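PDB 3CDX: Succinylglutamatedesuccinylase/aspartoacylase from Rhodobacter sphaeroides 2.4.1, which probably acts as a metal-dependent hydrolase of the succinylglutamate desuccinylase/aspartoacylase family, cleaving linear amide or ester bonds, and holds a calcium ion in this crystal. Local coordinates for residues A[9-14]-A[27-32]; A[142-147]-A[207-212]; A[160-165]-A[212-217]. All blocks are in the same frame, centred on the assembly; numbering follows the deposited sequence.

Contact 1 of 3, residues A[9-14]-A[27-32]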
loop_
_atom_site.group_PDB
_atom_site.type_symbol
_atom_site.label_atom_id
_atom_site.label_comp_id
_atom_site.label_asym_id
_atom_site.label_seq_id
_atom_site.Cartn_x
_atom_site.Cartn_y
_atom_site.Cartn_z
ATOM N N SER A 9 17.697 5.497 26.841
ATOM C CA SER A 9 17.598 5.301 25.323
ATOM C C SER A 9 18.209 4.026 24.724
ATOM O O SER A 9 19.345 3.656 25.011
ATOM C CB SER A 9 18.124 6.524 24.530
ATOM O OG SER A 9 17.733 6.432 23.158
ATOM N N ARG A 10 17.453 3.402 23.831
ATOM C CA ARG A 10 17.956 2.295 23.010
ATOM C C ARG A 10 18.862 2.819 21.870
ATOM O O ARG A 10 19.617 2.046 21.260
ATOM C CB ARG A 10 16.789 1.521 22.407
ATOM C CG ARG A 10 15.741 0.982 23.418
ATOM C CD ARG A 10 14.583 0.274 22.679
ATOM N NE ARG A 10 15.139 -0.824 21.852
ATOM C CZ ARG A 10 14.678 -1.205 20.655
ATOM N NH1 ARG A 10 13.605 -0.611 20.111
ATOM N NH2 ARG A 10 15.295 -2.182 20.003
ATOM N N ILE A 11 18.765 4.113 21.564
ATOM C CA ILE A 11 19.628 4.737 20.562
ATOM C C ILE A 11 21.030 4.880 21.149
ATOM O O ILE A 11 21.204 5.525 22.162
ATOM C CB ILE A 11 19.090 6.121 20.084
ATOM C CG1 ILE A 11 17.630 5.987 19.652
ATOM C CG2 ILE A 11 20.005 6.707 18.973
ATOM C CD1 ILE A 11 17.112 7.088 18.731
ATOM N N ALA A 12 22.020 4.266 20.515
ATOM C CA ALA A 12 23.357 4.205 21.077
ATOM C C ALA A 12 24.223 5.286 20.452
ATOM O O ALA A 12 24.152 5.511 19.246
ATOM C CB ALA A 12 23.978 2.815 20.816
ATOM N N CYS A 13 25.047 5.937 21.261
ATOM C CA CYS A 13 26.021 6.886 20.748
ATOM C C CYS A 13 27.272 6.757 21.587
ATOM O O CYS A 13 27.200 6.710 22.815
ATOM C CB CYS A 13 25.481 8.320 20.806
ATOM S SG CYS A 13 26.460 9.553 19.961
ATOM N N ASP A 14 28.419 6.692 20.915
ATOM C CA ASP A 14 29.717 6.570 21.606
ATOM C C ASP A 14 30.457 7.907 21.754
ATOM O O ASP A 14 31.526 7.953 22.337
ATOM C CB ASP A 14 30.609 5.548 20.878
ATOM C CG ASP A 14 29.987 4.160 20.831
ATOM O OD1 ASP A 14 29.346 3.717 21.834
ATOM O OD2 ASP A 14 30.124 3.510 19.782
ATOM N N ALA A 27 24.725 8.473 15.853
ATOM C CA ALA A 27 23.978 7.694 16.839
ATOM C C ALA A 27 23.301 6.555 16.099
ATOM O O ALA A 27 22.749 6.762 15.041
ATOM C CB ALA A 27 22.961 8.553 17.589
ATOM N N ARG A 28 23.316 5.361 16.668
ATOM C CA ARG A 28 22.776 4.182 16.001
ATOM C C ARG A 28 21.400 3.874 16.552
ATOM O O ARG A 28 21.265 3.407 17.705
ATOM C CB ARG A 28 23.718 2.984 16.205
ATOM C CG ARG A 28 25.118 3.240 15.698
ATOM C CD ARG A 28 26.110 2.098 15.997
ATOM N NE ARG A 28 26.386 1.826 17.427
ATOM C CZ ARG A 28 27.222 2.530 18.200
ATOM N NH1 ARG A 28 27.858 3.591 17.725
ATOM N NH2 ARG A 28 27.404 2.185 19.470
ATOM N N ALA A 29 20.377 4.168 15.760
ATOM C CA ALA A 29 19.008 3.976 16.203
ATOM C C ALA A 29 18.515 2.628 15.720
ATOM O O ALA A 29 18.517 2.377 14.482
ATOM C CB ALA A 29 18.107 5.079 15.672
ATOM N N PRO A 30 18.058 1.770 16.667
ATOM C CA PRO A 30 17.551 0.432 16.264
ATOM C C PRO A 30 16.322 0.576 15.384
ATOM O O PRO A 30 15.450 1.403 15.679
ATOM C CB PRO A 30 17.162 -0.251 17.592
ATOM C CG PRO A 30 17.669 0.609 18.689
ATOM C CD PRO A 30 17.899 2.011 18.119
ATOM N N LEU A 31 16.257 -0.218 14.308
ATOM C CA LEU A 31 15.104 -0.178 13.398
ATOM C C LEU A 31 14.834 -1.575 12.786
ATOM O O LEU A 31 15.473 -1.976 11.777
ATOM C CB LEU A 31 15.293 0.892 12.323
ATOM C CG LEU A 31 14.074 1.493 11.579
ATOM C CD1 LEU A 31 14.473 2.779 10.906
ATOM C CD2 LEU A 31 13.509 0.566 10.530
ATOM N N SER A 32 13.904 -2.290 13.427
ATOM C CA SER A 32 13.495 -3.643 13.096
ATOM C C SER A 32 12.725 -3.707 11.765
ATOM O O SER A 32 11.666 -3.088 11.632
ATOM C CB SER A 32 12.635 -4.181 14.248
ATOM O OG SER A 32 12.369 -5.571 14.119
#

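Contact 2 of 3, residues A[142-147]-A[207-212]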
loop_
_atom_site.group_PDB
_atom_site.type_symbol
_atom_site.label_atom_id
_atom_site.label_comp_id
_atom_site.label_asym_id
_atom_site.label_seq_id
_atom_site.Cartn_x
_atom_site.Cartn_y
_atom_site.Cartn_z
ATOM N N ALA A 142 22.394 21.780 25.916
ATOM C CA ALA A 142 22.373 23.077 25.220
ATOM C C ALA A 142 22.029 24.272 26.073
ATOM O O ALA A 142 21.178 24.201 26.942
ATOM C CB ALA A 142 21.399 23.041 24.038
ATOM N N ASP A 143 22.658 25.387 25.718
ATOM C CA ASP A 143 22.362 26.715 26.224
ATOM C C ASP A 143 21.432 27.442 25.259
ATOM O O ASP A 143 20.584 28.262 25.665
ATOM C CB ASP A 143 23.700 27.460 26.348
ATOM C CG ASP A 143 24.550 26.862 27.445
ATOM O OD1 ASP A 143 24.104 26.920 28.595
ATOM O OD2 ASP A 143 25.591 26.252 27.173
ATOM N N ILE A 144 21.605 27.140 23.967
ATOM C CA ILE A 144 20.673 27.625 22.952
ATOM C C ILE A 144 20.455 26.548 21.877
ATOM O O ILE A 144 21.373 25.823 21.537
ATOM C CB ILE A 144 21.160 28.970 22.322
ATOM C CG1 ILE A 144 20.143 29.472 21.270
ATOM C CG2 ILE A 144 22.563 28.811 21.737
ATOM C CD1 ILE A 144 20.493 30.795 20.687
ATOM N N SER A 145 19.238 26.510 21.325
ATOM C CA SER A 145 18.910 25.644 20.186
ATOM C C SER A 145 18.356 26.444 19.013
ATOM O O SER A 145 17.499 27.336 19.185
ATOM C CB SER A 145 17.906 24.549 20.606
ATOM O OG SER A 145 17.087 24.105 19.504
ATOM N N VAL A 146 18.883 26.132 17.831
ATOM C CA VAL A 146 18.303 26.566 16.556
ATOM C C VAL A 146 17.813 25.292 15.820
ATOM O O VAL A 146 18.584 24.422 15.442
ATOM C CB VAL A 146 19.266 27.391 15.657
ATOM C CG1 VAL A 146 18.497 27.983 14.451
ATOM C CG2 VAL A 146 19.958 28.541 16.475
ATOM N N ASP A 147 16.506 25.175 15.698
ATOM C CA ASP A 147 15.901 24.042 15.021
ATOM C C ASP A 147 15.446 24.529 13.647
ATOM O O ASP A 147 14.559 25.397 13.515
ATOM C CB ASP A 147 14.776 23.424 15.913
ATOM C CG ASP A 147 14.183 22.135 15.331
ATOM O OD1 ASP A 147 14.883 21.368 14.600
ATOM O OD2 ASP A 147 12.975 21.932 15.578
ATOM N N GLY A 207 13.591 25.551 29.446
ATOM C CA GLY A 207 14.078 26.915 29.680
ATOM C C GLY A 207 15.368 27.281 28.963
ATOM O O GLY A 207 16.128 28.135 29.423
ATOM N N ILE A 208 15.618 26.615 27.840
ATOM C CA ILE A 208 16.758 26.873 26.942
ATOM C C ILE A 208 16.281 27.871 25.879
ATOM O O ILE A 208 15.126 27.811 25.461
ATOM C CB ILE A 208 17.173 25.498 26.274
ATOM C CG1 ILE A 208 17.711 24.522 27.342
ATOM C CG2 ILE A 208 18.123 25.668 25.076
ATOM C CD1 ILE A 208 17.544 23.031 26.997
ATOM N N VAL A 209 17.134 28.802 25.462
ATOM C CA VAL A 209 16.778 29.728 24.370
ATOM C C VAL A 209 16.495 28.933 23.079
ATOM O O VAL A 209 17.306 28.138 22.652
ATOM C CB VAL A 209 17.865 30.778 24.119
ATOM C CG1 VAL A 209 17.504 31.627 22.950
ATOM C CG2 VAL A 209 18.063 31.666 25.398
ATOM N N SER A 210 15.322 29.127 22.501
ATOM C CA SER A 210 14.887 28.331 21.365
ATOM C C SER A 210 14.518 29.247 20.182
ATOM O O SER A 210 13.659 30.147 20.313
ATOM C CB SER A 210 13.672 27.502 21.822
ATOM O OG SER A 210 12.928 26.962 20.754
ATOM N N LEU A 211 15.179 29.020 19.045
ATOM C CA LEU A 211 14.811 29.616 17.759
ATOM C C LEU A 211 14.334 28.538 16.795
ATOM O O LEU A 211 14.891 27.441 16.756
ATOM C CB LEU A 211 16.016 30.322 17.126
ATOM C CG LEU A 211 16.451 31.688 17.648
ATOM C CD1 LEU A 211 17.621 32.225 16.753
ATOM C CD2 LEU A 211 15.252 32.671 17.679
ATOM N N GLY A 212 13.321 28.857 16.005
ATOM C CA GLY A 212 12.946 28.034 14.859
ATOM C C GLY A 212 13.358 28.819 13.626
ATOM O O GLY A 212 13.685 30.014 13.747
HETATM O O HOH W 1 14.734 25.627 18.958
#

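Contact 3 of 3, residues A[160-165]-A[212-217]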
loop_
_atom_site.group_PDB
_atom_site.type_symbol
_atom_site.label_atom_id
_atom_site.label_comp_id
_atom_site.label_asym_id
_atom_site.label_seq_id
_atom_site.Cartn_x
_atom_site.Cartn_y
_atom_site.Cartn_z
ATOM N N SER A 160 12.792 33.381 7.329
ATOM C CA SER A 160 12.462 33.956 8.616
ATOM C C SER A 160 12.923 33.036 9.727
ATOM O O SER A 160 13.155 31.822 9.484
ATOM C CB SER A 160 10.941 34.098 8.706
ATOM O OG SER A 160 10.305 32.883 8.299
ATOM N N THR A 161 13.049 33.606 10.934
ATOM C CA THR A 161 13.209 32.841 12.165
ATOM C C THR A 161 11.865 32.926 12.834
ATOM O O THR A 161 11.006 33.718 12.431
ATOM C CB THR A 161 14.296 33.406 13.149
ATOM O OG1 THR A 161 14.079 34.810 13.354
ATOM C CG2 THR A 161 15.675 33.233 12.602
ATOM N N ASN A 162 11.674 32.117 13.865
ATOM C CA ASN A 162 10.435 32.171 14.640
ATOM C C ASN A 162 10.690 31.777 16.079
ATOM O O ASN A 162 11.734 31.214 16.406
ATOM C CB ASN A 162 9.327 31.312 14.031
ATOM C CG ASN A 162 9.752 29.868 13.866
ATOM O OD1 ASN A 162 9.828 29.120 14.829
ATOM N ND2 ASN A 162 10.032 29.485 12.654
ATOM N N MET A 163 9.739 32.127 16.932
ATOM C CA MET A 163 9.805 31.890 18.369
ATOM C C MET A 163 8.377 32.089 18.881
ATOM O O MET A 163 7.588 32.816 18.260
ATOM C CB MET A 163 10.783 32.869 19.054
ATOM C CG MET A 163 10.638 34.322 18.620
ATOM S SD MET A 163 11.706 35.540 19.441
ATOM C CE MET A 163 10.783 35.474 20.963
ATOM N N HIS A 164 8.038 31.440 19.987
ATOM C CA HIS A 164 6.775 31.748 20.679
ATOM C C HIS A 164 6.912 33.025 21.489
ATOM O O HIS A 164 8.029 33.520 21.723
ATOM C CB HIS A 164 6.347 30.589 21.567
ATOM C CG HIS A 164 6.148 29.323 20.815
ATOM N ND1 HIS A 164 6.805 28.157 21.130
ATOM C CD2 HIS A 164 5.401 29.053 19.719
ATOM C CE1 HIS A 164 6.454 27.211 20.277
ATOM N NE2 HIS A 164 5.607 27.731 19.405
ATOM N N TYR A 165 5.776 33.578 21.899
ATOM C CA TYR A 165 5.806 34.675 22.840
ATOM C C TYR A 165 6.073 34.014 24.189
ATOM O O TYR A 165 5.429 33.021 24.557
ATOM C CB TYR A 165 4.479 35.429 22.845
ATOM C CG TYR A 165 4.482 36.692 23.697
ATOM C CD1 TYR A 165 5.043 37.871 23.216
ATOM C CD2 TYR A 165 3.923 36.703 24.981
ATOM C CE1 TYR A 165 5.054 39.022 23.965
ATOM C CE2 TYR A 165 3.932 37.869 25.748
ATOM C CZ TYR A 165 4.504 39.025 25.222
ATOM O OH TYR A 165 4.544 40.201 25.941
ATOM N N GLY A 212 13.321 28.857 16.005
ATOM C CA GLY A 212 12.946 28.034 14.859
ATOM C C GLY A 212 13.358 28.819 13.626
ATOM O O GLY A 212 13.685 30.014 13.747
ATOM N N THR A 213 13.339 28.149 12.461
ATOM C CA THR A 213 13.380 28.821 11.149
ATOM C C THR A 213 12.274 28.355 10.211
ATOM O O THR A 213 11.715 27.262 10.388
ATOM C CB THR A 213 14.734 28.679 10.442
ATOM O OG1 THR A 213 14.854 27.380 9.856
ATOM C CG2 THR A 213 15.894 28.896 11.412
ATOM N N GLU A 214 11.885 29.243 9.281
ATOM C CA GLU A 214 11.130 28.871 8.114
ATOM C C GLU A 214 11.889 29.449 6.917
ATOM O O GLU A 214 11.864 30.663 6.661
ATOM C CB GLU A 214 9.678 29.346 8.215
ATOM C CG GLU A 214 8.807 28.674 9.349
ATOM C CD GLU A 214 8.707 27.136 9.253
ATOM O OE1 GLU A 214 8.999 26.564 8.183
ATOM O OE2 GLU A 214 8.311 26.492 10.255
ATOM N N LEU A 215 12.585 28.571 6.217
ATOM C CA LEU A 215 13.518 28.949 5.168
ATOM C C LEU A 215 13.110 28.447 3.790
ATOM O O LEU A 215 13.955 28.212 2.956
ATOM C CB LEU A 215 14.948 28.459 5.527
ATOM C CG LEU A 215 15.656 29.127 6.734
ATOM C CD1 LEU A 215 16.952 28.405 7.111
ATOM C CD2 LEU A 215 15.926 30.647 6.520
ATOM N N GLY A 216 11.811 28.293 3.548
ATOM C CA GLY A 216 11.342 27.930 2.224
ATOM C C GLY A 216 10.249 26.887 2.229
ATOM O O GLY A 216 9.351 26.894 3.095
ATOM N N GLY A 217 10.299 25.994 1.243
ATOM C CA GLY A 217 9.181 25.079 1.035
ATOM C C GLY A 217 8.967 24.781 -0.438
ATOM O O GLY A 217 9.932 24.684 -1.181
HETATM O O HOH W 2 10.107 26.185 13.034
#

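Contact 1 of 3, residues A[9-14]-A[27-32]
A single antiparallel bridge, between Ala12 in the N-terminal segment and Arg28 on strand 21-30, fastens the start of the modelled chain to the edge of that strand. Ala12 and Arg28 form a hydrogen-bonded pair. Arg28 N gives its proton to Ala12 O at 2.7 Å, while Ala12 N reaches Arg28 O at 3.0 Å. No second bridge follows.

The Arg28 side chain then reaches back over Ala12 to Asp14. A turn at chi3 (-64°) bends the chain at NE. The guanidinium beyond it meets the carboxylate in a salt bridge, with Arg28 NH2 3.0 Å from Asp14 OD2. NH1 of Arg28 makes a second weak bond to OD2, and the carboxylate carbon lies in the guanidinium plane at its edge. The two planes are turned 39° apart and the individual hydrogen bonds are weak, so charge probably contributes more than bond direction. CB of Ala12 lies 3.7 Å from Arg28 NH2.

Ile11 turns to the buried side. Its CG2 touches Ala27 CB at 3.7 Å and its CD1 touches Ala29 CB at 3.8 Å, which spreads one side chain across two alanines. Cys13 CB adds a looser touch on Ala27 CB. At the other end, Arg10 lays its guanidinium over Pro30, whose CG sits 3.9 Å above the plane toward the rim. Just before the bridge, Ser9 OG accepts from Ile11 N in an ST turn.

Phe133 of helix 126-138 packs on Ile11, and Met129 of the same helix on Pro30. Strand 40-50 pairs with strand 21-30 through backbone bonds from Ala27 and Ala29, and its Ile45 touches both Cys13 and Ala27.

Contact 2 of 3, residues A[142-147]-A[207-212]
Ile144 and Val209 meet at the tight, apolar face of two neighbouring parallel strands of the catalytic domain. CG1 of Ile144, anti to its backbone N (chi1 -179°), comes 3.8 Å from Val209 CG1 and also lies close to Val209 O. Further along the same face Val146 CG1 approaches Leu211 CB more loosely, at 4.3 Å.

Between the strands Ser145 N bonds to Val209 O, and Leu211 N to Ser145 O at 2.9 Å. Asp147 N continues the pattern to Leu211 O. The pairing frays at its start, where Val209 N makes only a weak bond of 3.5 Å to Asp143 O. Ile208 nevertheless packs closely there, its CG1 3.5 Å from Ala142 O and its CG2 against Asp143 O.

The other face is polar and more loosely joined, although Ser145, Ser210 and Asp147 on it are themselves buried. Ser145 OG and Ser210 OG do not meet directly; a water binds both and donates to Leu211 O, 2.9 Å away, so this carbonyl serves the strand and the water together. Asp147 OD2 is hydrogen-bonded to NE2 of His149, a calcium ligand, and OD1 to Thr59 OG1; the carboxylate is likely to help orient that histidine.

Helix 199-205 covers the serine face through Val203, while helix 169-182 packs against Val209 and Leu211; strand 55-60 runs along the far edge of strand 144-148.

Contact 3 of 3, residues A[160-165]-A[212-217]
Asn162 folds its amide over the backbone of Gly212 where strand 160-163 pairs antiparallel with strand 209-214. Chi1 (56°) sets CG between the backbone N and the carbonyl carbon, and chi2 (75°) turns the amide so that Asn162 OD1 comes 3.3 Å from Gly212 CA. Its ND2 lies 3.5 Å from Thr213 C. A CB on Gly212 would clash with OD1 as Asn162 now stands, consistent with a glycine at this position.

Backbone bonds hold the pair beneath: Gly212 N reaches Asn162 O at 2.9 Å, and Asn162 N returns to Gly212 O. One residue pair further out lies Thr161 opposite Thr213, then Ser160 with Glu214, where Glu214 N bonds to Ser160 O at 2.9 Å and the reverse bond is weak. ND2 of Asn162 lies 3.6 Å from Glu214 CG. An alanine in place of Asn162 would keep CB but lack the amide, and would probably leave a gap over Gly212 and the Glu214 side chain freer to turn.

In the next shell, Ser160 OG bonds to Thr158 O and to Trp319 NE1, and Thr213 OG1 accepts a hydrogen bond from the backbone N of His149. The end of the strand thus carries Glu214 to the edge of the metal site, beside this calcium ligand.

Strand 186-189 flanks strand 160-163 on its other edge, helix 169-182 packs on Thr161 and Met163, and strand 144-148 packs against Thr213 and Leu215.

Contacts 2 and 3 are built on one strand, 209-214, and share Gly212: contact 2 pairs it with strand 144-148, contact 3 with strand 160-163. They touch where Thr213 N lies 3.2 Å from Asp147 O, a probable hydrogen bond, and their centres are 13 Å apart. Both reach toward the calcium ion bound by His63, Glu66 and His149: from side chain to calcium ion the distance is about 7 Å for Asp147 and about 5 Å for Glu214. Contact 1 stands apart, away from the metal site, its centre 24 Å from that of contact 2 and 29 Å from that of contact 3.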